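Local coordinates for replication protein B (Plasmid RSF1010, PDB 3H20) that acts as a primase, synthesising short primers on single-stranded DNA from nucleoside triphosphates for the leading-strand replication of a broad-host-range plasmid, at residues F82-M87 with Y105-K110. Numbering follows the deposited sequence.
Sequences FDLDDM and YQAWVK
Leu-84 points from the helix toward the strand with both methyls: CD1 sits over one face of the Tyr-105 ring, 4.2 Å from its centroid and 28° off the normal, a CH-pi contact. It lies nearer the root of the ring than the hydroxyl end, with Tyr-105 CG at 3.8 Å from Leu-84 CD1. The other methyl, Leu-84 CD2, meets Ala-107 CB at 4.1 Å. One turn on, Met-87 extends its chain through chi2 and then bends at SD (chi3 67°), which lays CE 3.7 Å from Val-109 CG2. Met-87 CE is only loosely in touch with Ala-107 CB, at 4.4 Å.

Helix 81-89 thus packs on one face of an antiparallel sheet in the primase N-terminal domain, using every second residue of strand 104-110; the axes of 82-87 and 105-110 run 22° from parallel. Strand 104-110 runs between 73-79 and 96-99; Leu-79 touches both Met-87 and Ala-107, and Val-97 closes in beside Leu-84 and Tyr-105. No hydrogen bond crosses the interface, so apolar contact carries it. Packing is tightest where Leu-84 CD1 meets Tyr-105 and Met-87 CE meets Val-109 CG2, and looser at Ala-107, whereas the helix flank bearing Phe-82, Asp-85 and Asp-86 is exposed, and Tyr-105 is still partly exposed.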
loop_
_atom_site.group_PDB
_atom_site.type_symbol
_atom_site.label_atom_id
_atom_site.label_comp_id
_atom_site.label_asym_id
_atom_site.label_seq_id
_atom_site.Cartn_x
_atom_site.Cartn_y
_atom_site.Cartn_z
ATOM N N PHE A 82 25.830 7.772 -11.923
ATOM C CA PHE A 82 25.624 7.031 -13.170
ATOM C C PHE A 82 24.145 6.815 -13.480
ATOM O O PHE A 82 23.737 6.874 -14.649
ATOM C CB PHE A 82 26.363 5.684 -13.120
ATOM C CG PHE A 82 27.831 5.811 -12.809
ATOM C CD1 PHE A 82 28.745 6.094 -13.816
ATOM C CD2 PHE A 82 28.296 5.665 -11.499
ATOM C CE1 PHE A 82 30.099 6.216 -13.542
ATOM C CE2 PHE A 82 29.652 5.797 -11.204
ATOM C CZ PHE A 82 30.556 6.067 -12.232
ATOM N N ASP A 83 23.351 6.549 -12.441
ATOM C CA ASP A 83 21.890 6.466 -12.571
ATOM C C ASP A 83 21.311 7.772 -13.119
ATOM O O ASP A 83 20.417 7.748 -13.960
ATOM C CB ASP A 83 21.224 6.193 -11.210
ATOM C CG ASP A 83 21.514 4.804 -10.660
ATOM O OD1 ASP A 83 21.787 3.860 -11.445
ATOM O OD2 ASP A 83 21.475 4.663 -9.411
ATOM N N LEU A 84 21.821 8.910 -12.632
ATOM C CA LEU A 84 21.369 10.229 -13.108
ATOM C C LEU A 84 21.705 10.478 -14.583
ATOM O O LEU A 84 20.909 11.084 -15.309
ATOM C CB LEU A 84 21.947 11.348 -12.232
ATOM C CG LEU A 84 21.371 11.405 -10.812
ATOM C CD1 LEU A 84 22.293 12.192 -9.884
ATOM C CD2 LEU A 84 19.971 12.016 -10.840
ATOM N N ASP A 85 22.893 10.036 -15.000
ATOM C CA ASP A 85 23.310 10.070 -16.411
ATOM C C ASP A 85 22.317 9.325 -17.306
ATOM O O ASP A 85 21.929 9.814 -18.376
ATOM C CB ASP A 85 24.698 9.439 -16.587
ATOM C CG ASP A 85 25.822 10.239 -15.933
ATOM O OD1 ASP A 85 25.730 11.469 -15.833
ATOM O OD2 ASP A 85 26.834 9.617 -15.542
ATOM N N ASP A 86 21.924 8.125 -16.877
ATOM C CA ASP A 86 20.927 7.335 -17.598
ATOM C C ASP A 86 19.563 8.035 -17.643
ATOM O O ASP A 86 18.945 8.109 -18.701
ATOM C CB ASP A 86 20.807 5.929 -16.990
ATOM C CG ASP A 86 22.007 5.050 -17.303
ATOM O OD1 ASP A 86 22.878 5.479 -18.091
ATOM O OD2 ASP A 86 22.083 3.915 -16.769
ATOM N N MET A 87 19.109 8.548 -16.497
ATOM C CA MET A 87 17.821 9.267 -16.406
ATOM C C MET A 87 17.728 10.406 -17.420
ATOM O O MET A 87 16.749 10.503 -18.177
ATOM C CB MET A 87 17.583 9.790 -14.976
ATOM C CG MET A 87 17.343 8.675 -13.919
ATOM S SD MET A 87 17.081 9.345 -12.247
ATOM C CE MET A 87 15.500 10.172 -12.465
ATOM N N TYR A 105 22.413 10.308 -4.049
ATOM C CA TYR A 105 21.527 11.373 -4.555
ATOM C C TYR A 105 20.033 11.055 -4.504
ATOM O O TYR A 105 19.616 9.889 -4.537
ATOM C CB TYR A 105 21.895 11.753 -6.006
ATOM C CG TYR A 105 23.352 12.131 -6.207
ATOM C CD1 TYR A 105 23.782 13.453 -6.049
ATOM C CD2 TYR A 105 24.293 11.174 -6.572
ATOM C CE1 TYR A 105 25.120 13.806 -6.231
ATOM C CE2 TYR A 105 25.640 11.514 -6.755
ATOM C CZ TYR A 105 26.040 12.835 -6.577
ATOM O OH TYR A 105 27.355 13.181 -6.762
ATOM N N GLN A 106 19.245 12.126 -4.435
ATOM C CA GLN A 106 17.803 12.112 -4.661
ATOM C C GLN A 106 17.494 12.993 -5.856
ATOM O O GLN A 106 18.132 14.042 -6.048
ATOM C CB GLN A 106 17.065 12.712 -3.443
ATOM C CG GLN A 106 16.957 11.753 -2.289
ATOM C CD GLN A 106 16.331 12.354 -1.051
ATOM O OE1 GLN A 106 16.143 13.569 -0.947
ATOM N NE2 GLN A 106 16.012 11.499 -0.097
ATOM N N ALA A 107 16.509 12.594 -6.653
ATOM C CA ALA A 107 16.012 13.463 -7.723
ATOM C C ALA A 107 14.499 13.654 -7.600
ATOM O O ALA A 107 13.783 12.717 -7.245
ATOM C CB ALA A 107 16.369 12.875 -9.098
ATOM N N TRP A 108 14.020 14.865 -7.879
ATOM C CA TRP A 108 12.599 15.102 -8.068
ATOM C C TRP A 108 12.387 15.271 -9.568
ATOM O O TRP A 108 13.036 16.104 -10.199
ATOM C CB TRP A 108 12.134 16.372 -7.343
ATOM C CG TRP A 108 12.191 16.306 -5.809
ATOM C CD1 TRP A 108 13.247 16.639 -5.019
ATOM C CD2 TRP A 108 11.130 15.928 -4.919
ATOM N NE1 TRP A 108 12.927 16.471 -3.689
ATOM C CE2 TRP A 108 11.630 16.048 -3.597
ATOM C CE3 TRP A 108 9.813 15.500 -5.106
ATOM C CZ2 TRP A 108 10.856 15.755 -2.472
ATOM C CZ3 TRP A 108 9.046 15.197 -3.981
ATOM C CH2 TRP A 108 9.574 15.323 -2.683
ATOM N N VAL A 109 11.503 14.460 -10.142
ATOM C CA VAL A 109 11.186 14.539 -11.579
ATOM C C VAL A 109 9.791 15.159 -11.729
ATOM O O VAL A 109 8.823 14.662 -11.129
ATOM C CB VAL A 109 11.212 13.133 -12.239
ATOM C CG1 VAL A 109 10.843 13.193 -13.744
ATOM C CG2 VAL A 109 12.571 12.442 -12.040
ATOM N N LYS A 110 9.698 16.236 -12.519
ATOM C CA LYS A 110 8.434 16.896 -12.816
ATOM C C LYS A 110 7.853 16.274 -14.086
ATOM O O LYS A 110 8.437 16.393 -15.173
ATOM C CB LYS A 110 8.621 18.410 -13.022
ATOM C CG LYS A 110 7.288 19.165 -13.297
ATOM C CD LYS A 110 7.457 20.677 -13.410
ATOM C CE LYS A 110 6.099 21.324 -13.758
ATOM N NZ LYS A 110 6.125 22.819 -13.744
#